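Side-chain contacts in methylmalonyl-CoA carboxyltransferase 5S subunit (Propionibacterium freudenreichii subsp. shermanii, PDB 1RQB), which transfers a carboxyl group from the biotin of the 1.3S subunit to pyruvate, forming oxaloacetate on a cobalt-containing TIM-barrel domain: residues A[104-109]-A[419-424]; A[121-126]-A[151-156]; A[141-146]-A[181-186]; A[157-162]-A[220-225]. All blocks are in the same frame, centred on the assembly; numbering follows the deposited sequence.

Contact 1: residues A[104-109]-A[419-424]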
loop_
_atom_site.group_PDB
_atom_site.type_symbol
_atom_site.label_atom_id
_atom_site.label_comp_id
_atom_site.label_asym_id
_atom_site.label_seq_id
_atom_site.Cartn_x
_atom_site.Cartn_y
_atom_site.Cartn_z
ATOM N N ARG A 104 -4.704 20.077 19.338
ATOM C CA ARG A 104 -3.882 21.099 18.676
ATOM C C ARG A 104 -3.529 22.261 19.611
ATOM O O ARG A 104 -3.869 23.416 19.364
ATOM C CB ARG A 104 -4.579 21.582 17.393
ATOM C CG ARG A 104 -3.681 22.461 16.497
ATOM C CD ARG A 104 -4.259 22.639 15.090
ATOM N NE ARG A 104 -5.541 23.338 15.044
ATOM C CZ ARG A 104 -5.676 24.610 14.679
ATOM N NH1 ARG A 104 -4.607 25.318 14.333
ATOM N NH2 ARG A 104 -6.875 25.172 14.636
ATOM N N GLY A 105 -2.823 21.938 20.685
ATOM C CA GLY A 105 -2.374 22.953 21.629
ATOM C C GLY A 105 -3.367 24.001 22.105
ATOM O O GLY A 105 -4.467 23.676 22.552
ATOM N N GLN A 106 -2.980 25.266 21.976
ATOM C CA GLN A 106 -3.792 26.393 22.461
ATOM C C GLN A 106 -5.113 26.496 21.693
ATOM O O GLN A 106 -6.053 27.133 22.166
ATOM C CB GLN A 106 -2.995 27.693 22.320
ATOM C CG GLN A 106 -3.469 28.821 23.237
ATOM C CD GLN A 106 -3.113 28.535 24.686
ATOM O OE1 GLN A 106 -2.084 27.924 24.967
ATOM N NE2 GLN A 106 -3.955 28.986 25.613
ATOM N N ASN A 107 -5.199 25.881 20.511
ATOM C CA ASN A 107 -6.430 25.918 19.705
ATOM C C ASN A 107 -7.382 24.799 20.129
ATOM O O ASN A 107 -8.532 24.751 19.692
ATOM C CB ASN A 107 -6.130 25.715 18.217
ATOM C CG ASN A 107 -5.526 26.933 17.575
ATOM O OD1 ASN A 107 -4.319 27.158 17.655
ATOM N ND2 ASN A 107 -6.363 27.736 16.938
ATOM N N LEU A 108 -6.883 23.905 20.972
ATOM C CA LEU A 108 -7.657 22.746 21.437
ATOM C C LEU A 108 -8.207 22.026 20.204
ATOM O O LEU A 108 -7.448 21.681 19.300
ATOM C CB LEU A 108 -8.777 23.200 22.383
ATOM C CG LEU A 108 -8.274 23.875 23.667
ATOM C CD1 LEU A 108 -9.452 24.441 24.460
ATOM C CD2 LEU A 108 -7.490 22.865 24.507
ATOM N N LEU A 109 -9.507 21.785 20.150
ATOM C CA LEU A 109 -10.080 21.117 18.973
ATOM C C LEU A 109 -10.892 22.150 18.189
ATOM O O LEU A 109 -11.621 21.811 17.259
ATOM C CB LEU A 109 -10.994 19.962 19.400
ATOM C CG LEU A 109 -10.324 18.849 20.197
ATOM C CD1 LEU A 109 -11.336 17.770 20.553
ATOM C CD2 LEU A 109 -9.172 18.268 19.371
ATOM N N THR A 419 5.038 39.178 18.312
ATOM C CA THR A 419 6.038 38.102 18.248
ATOM C C THR A 419 5.951 37.221 19.495
ATOM O O THR A 419 6.602 36.181 19.579
ATOM C CB THR A 419 7.452 38.688 18.114
ATOM O OG1 THR A 419 7.686 39.613 19.180
ATOM C CG2 THR A 419 7.593 39.422 16.779
ATOM N N GLN A 420 5.131 37.627 20.457
ATOM C CA GLN A 420 4.978 36.840 21.688
ATOM C C GLN A 420 3.804 35.873 21.513
ATOM O O GLN A 420 3.007 36.004 20.585
ATOM C CB GLN A 420 4.735 37.779 22.878
ATOM C CG GLN A 420 4.666 37.099 24.244
ATOM C CD GLN A 420 5.890 36.235 24.547
ATOM O OE1 GLN A 420 5.940 35.059 24.189
ATOM N NE2 GLN A 420 6.884 36.823 25.201
ATOM N N ARG A 421 3.714 34.896 22.406
ATOM C CA ARG A 421 2.639 33.895 22.364
ATOM C C ARG A 421 1.293 34.621 22.316
ATOM O O ARG A 421 0.979 35.428 23.190
ATOM C CB ARG A 421 2.712 33.015 23.614
ATOM C CG ARG A 421 1.768 31.817 23.596
ATOM C CD ARG A 421 1.774 31.105 24.942
ATOM N NE ARG A 421 1.214 31.976 25.973
ATOM C CZ ARG A 421 0.296 31.591 26.851
ATOM N NH1 ARG A 421 -0.155 30.341 26.837
ATOM N NH2 ARG A 421 -0.212 32.468 27.711
ATOM N N PRO A 422 0.474 34.333 21.291
ATOM C CA PRO A 422 -0.837 34.964 21.129
ATOM C C PRO A 422 -1.777 34.940 22.337
ATOM O O PRO A 422 -2.436 35.938 22.629
ATOM C CB PRO A 422 -1.433 34.216 19.936
ATOM C CG PRO A 422 -0.230 33.891 19.116
ATOM C CD PRO A 422 0.787 33.458 20.143
ATOM N N ALA A 423 -1.822 33.817 23.048
ATOM C CA ALA A 423 -2.739 33.668 24.188
ATOM C C ALA A 423 -2.394 34.633 25.324
ATOM O O ALA A 423 -3.205 34.832 26.227
ATOM C CB ALA A 423 -2.728 32.229 24.694
ATOM N N ASP A 424 -1.197 35.208 25.304
ATOM C CA ASP A 424 -0.788 36.181 26.329
ATOM C C ASP A 424 -1.727 37.390 26.294
ATOM O O ASP A 424 -1.903 38.086 27.292
ATOM C CB ASP A 424 0.631 36.701 26.046
ATOM C CG ASP A 424 1.721 35.796 26.584
ATOM O OD1 ASP A 424 1.447 34.602 26.840
ATOM O OD2 ASP A 424 2.870 36.286 26.734
HETATM O O HOH W 1 0.621 27.769 25.575
#
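Gln106, with CG anti to the backbone N (chi1 -158°), bends at chi2 (71°) and lays its carboxamide against the methyl group of Ala423 at the close side of this contact, Gln106 NE2 standing 3.6 Å from Ala423 CB. The same methyl also lies over the centre of the Arg421 guanidinium, 3.7 Å above its plane, so Ala423 is shared by two polar groups. The looser side is the gap between those groups: their planes are 80° apart, Gln106 OE1 approaches Arg421 NH1 no nearer than 3.6 Å, and a water bridges them, 2.8 Å from Gln106 OE1 and 3.0 Å from Arg421 NH1. Asp116 OD1 also joins the two residues, through a salt bridge to Arg421 NH1 and a hydrogen bond from Gln106 NE2, which is also bonded to Tyr114 O. Exposed Asp424 meets Arg421 side-on in the guanidinium plane, its OD1 accepting from both NE and NH2. A leucine at Arg421 would probably leave Asp116 and Asp424 without this cationic mate and deprive the bridging water of one partner. The contact is an interdomain loop junction: the loop after barrel strand 99-103 meets a loop of the conserved carboxylase domain.

Contact 2: residues A[121-126]-A[151-156]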
loop_
_atom_site.group_PDB
_atom_site.type_symbol
_atom_site.label_atom_id
_atom_site.label_comp_id
_atom_site.label_asym_id
_atom_site.label_seq_id
_atom_site.Cartn_x
_atom_site.Cartn_y
_atom_site.Cartn_z
ATOM N N ARG A 121 -9.456 23.824 31.543
ATOM C CA ARG A 121 -10.727 23.114 31.758
ATOM C C ARG A 121 -10.929 21.975 30.758
ATOM O O ARG A 121 -11.453 20.926 31.125
ATOM C CB ARG A 121 -11.900 24.079 31.682
ATOM C CG ARG A 121 -11.942 25.037 32.875
ATOM C CD ARG A 121 -13.120 25.965 32.769
ATOM N NE ARG A 121 -13.274 26.823 33.943
ATOM C CZ ARG A 121 -13.918 26.466 35.054
ATOM N NH1 ARG A 121 -14.472 25.263 35.154
ATOM N NH2 ARG A 121 -14.028 27.323 36.061
ATOM N N PHE A 122 -10.533 22.171 29.503
ATOM C CA PHE A 122 -10.722 21.115 28.498
ATOM C C PHE A 122 -9.873 19.895 28.857
ATOM O O PHE A 122 -10.347 18.761 28.853
ATOM C CB PHE A 122 -10.318 21.598 27.105
ATOM C CG PHE A 122 -10.550 20.564 26.021
ATOM C CD1 PHE A 122 -11.745 20.538 25.313
ATOM C CD2 PHE A 122 -9.593 19.580 25.758
ATOM C CE1 PHE A 122 -12.002 19.537 24.350
ATOM C CE2 PHE A 122 -9.835 18.566 24.794
ATOM C CZ PHE A 122 -11.044 18.551 24.093
ATOM N N VAL A 123 -8.604 20.133 29.152
ATOM C CA VAL A 123 -7.698 19.026 29.490
ATOM C C VAL A 123 -8.186 18.323 30.758
ATOM O O VAL A 123 -8.205 17.095 30.828
ATOM C CB VAL A 123 -6.261 19.544 29.658
ATOM C CG1 VAL A 123 -5.370 18.459 30.217
ATOM C CG2 VAL A 123 -5.745 20.026 28.317
ATOM N N ASP A 124 -8.604 19.106 31.751
ATOM C CA ASP A 124 -9.097 18.533 33.013
ATOM C C ASP A 124 -10.294 17.612 32.762
ATOM O O ASP A 124 -10.334 16.501 33.285
ATOM C CB ASP A 124 -9.480 19.650 33.999
ATOM C CG ASP A 124 -10.158 19.115 35.252
ATOM O OD1 ASP A 124 -11.406 19.180 35.327
ATOM O OD2 ASP A 124 -9.449 18.617 36.156
ATOM N N LYS A 125 -11.279 18.056 31.980
ATOM C CA LYS A 125 -12.461 17.226 31.699
ATOM C C LYS A 125 -12.105 16.020 30.827
ATOM O O LYS A 125 -12.679 14.944 30.988
ATOM C CB LYS A 125 -13.574 18.055 31.041
ATOM C CG LYS A 125 -14.305 18.957 32.028
ATOM C CD LYS A 125 -15.007 18.072 33.064
ATOM C CE LYS A 125 -15.710 18.878 34.135
ATOM N NZ LYS A 125 -16.298 17.982 35.173
ATOM N N SER A 126 -11.185 16.199 29.884
ATOM C CA SER A 126 -10.748 15.072 29.046
ATOM C C SER A 126 -10.151 13.984 29.942
ATOM O O SER A 126 -10.489 12.807 29.826
ATOM C CB SER A 126 -9.687 15.539 28.046
ATOM O OG SER A 126 -10.263 16.365 27.048
ATOM N N ALA A 151 1.274 21.459 30.252
ATOM C CA ALA A 151 1.372 21.637 31.708
ATOM C C ALA A 151 0.065 21.151 32.337
ATOM O O ALA A 151 0.054 20.559 33.416
ATOM C CB ALA A 151 1.599 23.106 32.052
ATOM N N ALA A 152 -1.040 21.415 31.644
ATOM C CA ALA A 152 -2.360 20.990 32.132
ATOM C C ALA A 152 -2.436 19.461 32.120
ATOM O O ALA A 152 -3.050 18.849 32.993
ATOM C CB ALA A 152 -3.455 21.589 31.262
ATOM N N VAL A 153 -1.805 18.830 31.134
ATOM C CA VAL A 153 -1.828 17.362 31.076
ATOM C C VAL A 153 -1.034 16.789 32.253
ATOM O O VAL A 153 -1.452 15.816 32.880
ATOM C CB VAL A 153 -1.257 16.854 29.727
ATOM C CG1 VAL A 153 -1.067 15.344 29.764
ATOM C CG2 VAL A 153 -2.214 17.232 28.603
ATOM N N LYS A 154 0.108 17.400 32.562
ATOM C CA LYS A 154 0.938 16.933 33.681
ATOM C C LYS A 154 0.187 17.147 34.999
ATOM O O LYS A 154 0.263 16.326 35.910
ATOM C CB LYS A 154 2.280 17.684 33.717
ATOM C CG LYS A 154 3.126 17.502 32.464
ATOM C CD LYS A 154 3.396 16.021 32.188
ATOM C CE LYS A 154 4.130 15.358 33.351
ATOM N NZ LYS A 154 4.289 13.882 33.177
ATOM N N LYS A 155 -0.530 18.260 35.096
ATOM C CA LYS A 155 -1.309 18.567 36.304
ATOM C C LYS A 155 -2.333 17.453 36.537
ATOM O O LYS A 155 -2.562 17.031 37.670
ATOM C CB LYS A 155 -2.056 19.895 36.141
ATOM C CG LYS A 155 -2.937 20.247 37.350
ATOM C CD LYS A 155 -3.750 21.520 37.134
ATOM C CE LYS A 155 -2.859 22.728 36.865
ATOM N NZ LYS A 155 -3.630 24.006 36.867
ATOM N N ALA A 156 -2.936 16.971 35.455
ATOM C CA ALA A 156 -3.956 15.916 35.546
ATOM C C ALA A 156 -3.305 14.553 35.784
ATOM O O ALA A 156 -3.996 13.550 35.953
ATOM C CB ALA A 156 -4.790 15.887 34.272
#
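Val123 leans on Ala152, the pair whose CA atoms are nearest between 121-126 and 151-156 (6.3 Å). Along 151-156, Ala152 takes part first: its small methyl lets Val123 settle close to the backbone, with Val123 CB and Ala152 CB 3.8 Å apart. The CG1 branch of Val123 lies anti to the backbone N (chi1 171°), a setting that carries it beyond the alanine methyl to the peptide group that follows, 3.6 Å from Ala152 C. Val153 comes next and is met at both backbone and side chain: Val123 CG1 stands 3.7 Å from Val153 N and 3.8 Å from Val153 CG2. One methyl of Val123 is thus wedged between two successive residues of the opposing helix. Lys154 leaves the helix on the side away from 121-126, and its NZ forms a salt bridge with Asp190, whereas exposed Lys155 makes a long, weak ion pair with Asp120. Ala156 ends the segment at a looser spacing. No hydrogen bond spans the two segments; the join is van der Waals packing of methyl groups on one another and on a peptide group. Beneath it lie two neighbouring parallel strands of the barrel: Val123 also touches Leu103 of strand 99-103, and Val153 touches Phe134 of strand 133-136. The two helices therefore pack as adjacent members of the outer layer, with helix 447-455 flanking helix 116-128 at Phe122 and Lys125.

Contact 3: residues A[141-146]-A[181-186]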
loop_
_atom_site.group_PDB
_atom_site.type_symbol
_atom_site.label_atom_id
_atom_site.label_comp_id
_atom_site.label_asym_id
_atom_site.label_seq_id
_atom_site.Cartn_x
_atom_site.Cartn_y
_atom_site.Cartn_z
ATOM N N ASN A 141 4.628 24.297 14.531
ATOM C CA ASN A 141 5.709 23.754 15.367
ATOM C C ASN A 141 6.221 24.799 16.360
ATOM O O ASN A 141 7.393 24.779 16.730
ATOM C CB ASN A 141 6.894 23.245 14.533
ATOM C CG ASN A 141 6.671 21.851 13.987
ATOM O OD1 ASN A 141 5.901 21.068 14.543
ATOM N ND2 ASN A 141 7.356 21.530 12.900
ATOM N N ASP A 142 5.359 25.718 16.785
ATOM C CA ASP A 142 5.750 26.720 17.789
ATOM C C ASP A 142 5.490 26.103 19.166
ATOM O O ASP A 142 4.343 25.940 19.579
ATOM C CB ASP A 142 4.909 27.992 17.607
ATOM C CG ASP A 142 5.321 29.118 18.549
ATOM O OD1 ASP A 142 6.063 28.862 19.528
ATOM O OD2 ASP A 142 4.884 30.266 18.306
ATOM N N PRO A 143 6.554 25.745 19.897
ATOM C CA PRO A 143 6.411 25.133 21.221
ATOM C C PRO A 143 5.607 25.953 22.231
ATOM O O PRO A 143 4.974 25.398 23.128
ATOM C CB PRO A 143 7.861 24.936 21.679
ATOM C CG PRO A 143 8.638 24.907 20.402
ATOM C CD PRO A 143 7.974 25.974 19.585
ATOM N N ARG A 144 5.632 27.273 22.083
ATOM C CA ARG A 144 4.908 28.150 23.016
ATOM C C ARG A 144 3.403 27.883 22.953
ATOM O O ARG A 144 2.706 28.025 23.956
ATOM C CB ARG A 144 5.194 29.610 22.686
ATOM C CG ARG A 144 6.674 29.931 22.724
ATOM C CD ARG A 144 6.916 31.377 22.350
ATOM N NE ARG A 144 6.362 31.677 21.035
ATOM C CZ ARG A 144 6.336 32.893 20.499
ATOM N NH1 ARG A 144 6.835 33.928 21.168
ATOM N NH2 ARG A 144 5.803 33.078 19.299
ATOM N N ASN A 145 2.898 27.503 21.779
ATOM C CA ASN A 145 1.465 27.215 21.623
ATOM C C ASN A 145 1.114 25.854 22.229
ATOM O O ASN A 145 -0.061 25.531 22.402
ATOM C CB ASN A 145 1.057 27.207 20.148
ATOM C CG ASN A 145 1.079 28.584 19.532
ATOM O OD1 ASN A 145 0.954 29.586 20.234
ATOM N ND2 ASN A 145 1.217 28.644 18.216
HETATM N N MSE A 146 2.123 25.063 22.570
HETATM C CA MSE A 146 1.865 23.731 23.133
HETATM C C MSE A 146 2.088 23.705 24.647
HETATM O O MSE A 146 1.527 22.865 25.348
HETATM C CB MSE A 146 2.812 22.698 22.494
HETATM C CG MSE A 146 2.687 22.557 20.977
HETATM SE SE MSE A 146 3.854 21.142 20.294
HETATM C CE MSE A 146 5.100 22.200 19.232
ATOM N N ALA A 181 12.895 18.835 19.712
ATOM C CA ALA A 181 12.692 17.744 20.679
ATOM C C ALA A 181 13.153 18.202 22.065
ATOM O O ALA A 181 12.506 17.921 23.072
ATOM C CB ALA A 181 13.477 16.508 20.250
ATOM N N GLY A 182 14.284 18.904 22.110
ATOM C CA GLY A 182 14.816 19.379 23.382
ATOM C C GLY A 182 13.889 20.370 24.063
ATOM O O GLY A 182 13.713 20.338 25.280
ATOM N N GLN A 183 13.297 21.262 23.276
ATOM C CA GLN A 183 12.365 22.255 23.829
ATOM C C GLN A 183 11.121 21.550 24.373
ATOM O O GLN A 183 10.565 21.956 25.392
ATOM C CB GLN A 183 11.965 23.268 22.759
ATOM C CG GLN A 183 13.133 24.103 22.260
ATOM C CD GLN A 183 12.771 24.953 21.068
ATOM O OE1 GLN A 183 12.435 24.442 20.001
ATOM N NE2 GLN A 183 12.841 26.263 21.239
ATOM N N LEU A 184 10.689 20.485 23.706
ATOM C CA LEU A 184 9.497 19.761 24.175
ATOM C C LEU A 184 9.814 19.025 25.479
ATOM O O LEU A 184 9.009 19.019 26.410
ATOM C CB LEU A 184 9.024 18.777 23.106
ATOM C CG LEU A 184 8.500 19.467 21.845
ATOM C CD1 LEU A 184 8.202 18.432 20.765
ATOM C CD2 LEU A 184 7.245 20.259 22.195
ATOM N N LEU A 185 10.979 18.393 25.549
ATOM C CA LEU A 185 11.358 17.679 26.778
ATOM C C LEU A 185 11.490 18.680 27.928
ATOM O O LEU A 185 11.187 18.361 29.077
ATOM C CB LEU A 185 12.691 16.960 26.593
ATOM C CG LEU A 185 12.715 15.780 25.630
ATOM C CD1 LEU A 185 14.164 15.413 25.339
ATOM C CD2 LEU A 185 11.948 14.593 26.229
ATOM N N ASP A 186 11.938 19.893 27.615
ATOM C CA ASP A 186 12.125 20.929 28.642
ATOM C C ASP A 186 10.780 21.391 29.207
ATOM O O ASP A 186 10.711 21.847 30.348
ATOM C CB ASP A 186 12.888 22.134 28.080
ATOM C CG ASP A 186 14.367 21.854 27.903
ATOM O OD1 ASP A 186 14.861 20.859 28.481
ATOM O OD2 ASP A 186 15.039 22.637 27.194
#
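The carboxamide of Gln183 reaches the pyrrolidine ring of Pro143 through its oxygen, with Gln183 OE1 3.8 Å from Pro143 CG; the two side chains cross at a slant and share no hydrogen bond. Next to Pro143 in the chain, two other flat groups lock together edge to edge. The guanidinium of Arg144 presents NE and NH2 side-on to the Asp142 carboxylate, which lies in its plane. Arg144 NH2 meets the syn lone pair of Asp142 OD2 at 3.1 Å, and Arg144 NE meets that of Asp142 OD1 at 3.2 Å. Asp142 OD1 additionally receives the backbone N of Arg144 from above the carboxylate plane, a capping bond at the start of the helix, while OD2 is also bonded to Ala396 N. Deeper in the interface the contact turns apolar. Met146, present as selenomethionine, brings SE to 4.0 Å from Leu184 CD2, and its terminal CE lies almost as near that same methyl. With CG anti to the carbonyl carbon (chi1 -67°), Leu184 extends its CD2 branch toward this chain end. Such packing, the N-terminal end of helix 144-155 against neighbouring helix 174-186, belongs to the outer helical layer of a TIM barrel.

Contact 4: residues A[157-162]-A[220-225]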
loop_
_atom_site.group_PDB
_atom_site.type_symbol
_atom_site.label_atom_id
_atom_site.label_comp_id
_atom_site.label_asym_id
_atom_site.label_seq_id
_atom_site.Cartn_x
_atom_site.Cartn_y
_atom_site.Cartn_z
ATOM N N GLY A 157 -1.978 14.516 35.793
ATOM C CA GLY A 157 -1.268 13.268 36.012
ATOM C C GLY A 157 -1.288 12.322 34.815
ATOM O O GLY A 157 -1.065 11.121 34.959
ATOM N N LYS A 158 -1.536 12.860 33.627
ATOM C CA LYS A 158 -1.602 12.021 32.422
ATOM C C LYS A 158 -0.294 12.111 31.632
ATOM O O LYS A 158 0.635 12.818 32.019
ATOM C CB LYS A 158 -2.804 12.434 31.567
ATOM C CG LYS A 158 -4.121 12.328 32.341
ATOM C CD LYS A 158 -4.321 10.929 32.923
ATOM C CE LYS A 158 -5.627 10.842 33.716
ATOM N NZ LYS A 158 -5.820 9.503 34.366
ATOM N N HIS A 159 -0.239 11.381 30.519
ATOM C CA HIS A 159 0.968 11.308 29.681
ATOM C C HIS A 159 0.940 12.416 28.627
ATOM O O HIS A 159 0.045 12.455 27.784
ATOM C CB HIS A 159 1.016 9.938 28.989
ATOM C CG HIS A 159 2.248 9.707 28.168
ATOM N ND1 HIS A 159 3.179 8.744 28.486
ATOM C CD2 HIS A 159 2.696 10.309 27.039
ATOM C CE1 HIS A 159 4.150 8.760 27.587
ATOM N NE2 HIS A 159 3.879 9.700 26.698
ATOM N N ALA A 160 1.934 13.302 28.660
ATOM C CA ALA A 160 1.990 14.407 27.693
ATOM C C ALA A 160 2.974 14.049 26.577
ATOM O O ALA A 160 4.167 13.863 26.810
ATOM C CB ALA A 160 2.434 15.693 28.378
ATOM N N GLN A 161 2.459 13.956 25.364
ATOM C CA GLN A 161 3.313 13.627 24.216
ATOM C C GLN A 161 3.459 14.875 23.343
ATOM O O GLN A 161 2.515 15.288 22.670
ATOM C CB GLN A 161 2.688 12.467 23.435
ATOM C CG GLN A 161 3.530 11.974 22.290
ATOM C CD GLN A 161 3.049 10.626 21.768
ATOM O OE1 GLN A 161 2.279 10.554 20.813
ATOM N NE2 GLN A 161 3.488 9.558 22.409
ATOM N N GLY A 162 4.646 15.482 23.388
ATOM C CA GLY A 162 4.916 16.686 22.612
ATOM C C GLY A 162 5.118 16.268 21.171
ATOM O O GLY A 162 5.802 15.279 20.910
ATOM N N LYS A 220 16.639 6.609 26.758
ATOM C CA LYS A 220 15.414 6.611 27.571
ATOM C C LYS A 220 14.367 7.543 26.953
ATOM O O LYS A 220 13.209 7.537 27.366
ATOM C CB LYS A 220 15.706 7.091 28.998
ATOM C CG LYS A 220 16.092 8.577 29.086
ATOM C CD LYS A 220 16.293 9.028 30.526
ATOM C CE LYS A 220 16.571 10.526 30.610
ATOM N NZ LYS A 220 17.783 10.921 29.841
ATOM N N THR A 221 14.765 8.364 25.984
ATOM C CA THR A 221 13.818 9.295 25.351
ATOM C C THR A 221 12.805 8.498 24.526
ATOM O O THR A 221 13.173 7.849 23.548
ATOM C CB THR A 221 14.547 10.287 24.414
ATOM O OG1 THR A 221 15.597 10.948 25.136
ATOM C CG2 THR A 221 13.583 11.336 23.896
ATOM N N GLN A 222 11.534 8.537 24.922
ATOM C CA GLN A 222 10.496 7.787 24.199
ATOM C C GLN A 222 10.039 8.561 22.961
ATOM O O GLN A 222 9.625 9.716 23.045
ATOM C CB GLN A 222 9.267 7.501 25.077
ATOM C CG GLN A 222 8.140 6.853 24.254
ATOM C CD GLN A 222 6.908 6.452 25.051
ATOM O OE1 GLN A 222 5.834 6.263 24.481
ATOM N NE2 GLN A 222 7.061 6.303 26.365
ATOM N N ILE A 223 10.122 7.904 21.813
ATOM C CA ILE A 223 9.694 8.522 20.550
ATOM C C ILE A 223 8.648 7.628 19.883
ATOM O O ILE A 223 8.836 6.418 19.767
ATOM C CB ILE A 223 10.874 8.704 19.581
ATOM C CG1 ILE A 223 11.959 9.575 20.228
ATOM C CG2 ILE A 223 10.388 9.370 18.315
ATOM C CD1 ILE A 223 13.287 9.557 19.487
ATOM N N ASN A 224 7.538 8.243 19.485
ATOM C CA ASN A 224 6.434 7.564 18.790
ATOM C C ASN A 224 6.389 8.116 17.362
ATOM O O ASN A 224 6.384 9.330 17.168
ATOM C CB ASN A 224 5.094 7.866 19.471
ATOM C CG ASN A 224 4.925 7.173 20.824
ATOM O OD1 ASN A 224 3.814 6.805 21.205
ATOM N ND2 ASN A 224 6.011 7.018 21.557
ATOM N N LEU A 225 6.368 7.247 16.356
ATOM C CA LEU A 225 6.344 7.747 14.973
ATOM C C LEU A 225 4.949 7.564 14.373
ATOM O O LEU A 225 4.369 6.479 14.430
ATOM C CB LEU A 225 7.393 7.008 14.129
ATOM C CG LEU A 225 7.453 7.339 12.640
ATOM C CD1 LEU A 225 7.822 8.811 12.450
ATOM C CD2 LEU A 225 8.480 6.431 11.963
#
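Within the TIM barrel, Gln161 and Asn224 meet from strands 159-163 and 223-225, which are separated in the parallel sheet by strand 191-193, so it is long polar side chains and not backbones that join them. Gln161, extended beyond CG and with CG anti to the backbone N (chi1 -176°), brings NE2 to 3.0 Å from Asn224 OD1. The bond is weak, bent to 145° at the hydrogen, and the two amide planes stand 65° apart. Gln161 has further ties to its neighbours: NE2 also bonds to Ser191 OG on the intervening strand, and OE1 accepts from Arg135 NE. Asn224 is steadied from two residues earlier in its own segment. Its ND2 donates to Gln222 OE1 at 3.0 Å in a nearly straight bond that uses a lone pair in the carbonyl plane. That bond probably sets the Gln222 amide so that NE2 faces His159: Gln222 NE2 comes to the rim of the imidazole, near its plane, 4.0 Å from His159 CE1. This is contact alone; the His159 NE2 atom is bonded to Ser191 OG. A leucine at Asn224 would probably leave Gln222 OE1 without this donor and its amide freer to turn, and would cost Gln161 NE2 one of its acceptors. Asn224 lies about 7 Å, side chain to side chain, from the cobalt ligand His226, and the Gln161 side chain about 11 Å from the cobalt itself. Here polar side chains of the carboxyltransferase barrel strands meet in its interior, in the neighbourhood of the cobalt site.

Contacts 2, 3 and 4 all lie within the carboxyltransferase barrel, and along the chain all three are nested inside the long loop closed by contact 1, the one contact of the four with a segment in the conserved carboxylase domain. Helix 144-155 is the common element of contacts 2 and 3, whose centres are 17 Å apart; it leads directly into strand 159-163 of contact 4. Contact 1 touches contact 3, centre to centre 12 Å, where Arg144 NH1 probably bonds to Thr419 O at 2.8 Å. Contact 4, 21 Å from contact 1 between centres, lies toward the cobalt site. In sequence, contact 2 closes before contact 4 opens, and contact 3 crosses both, interlocking this part of the barrel.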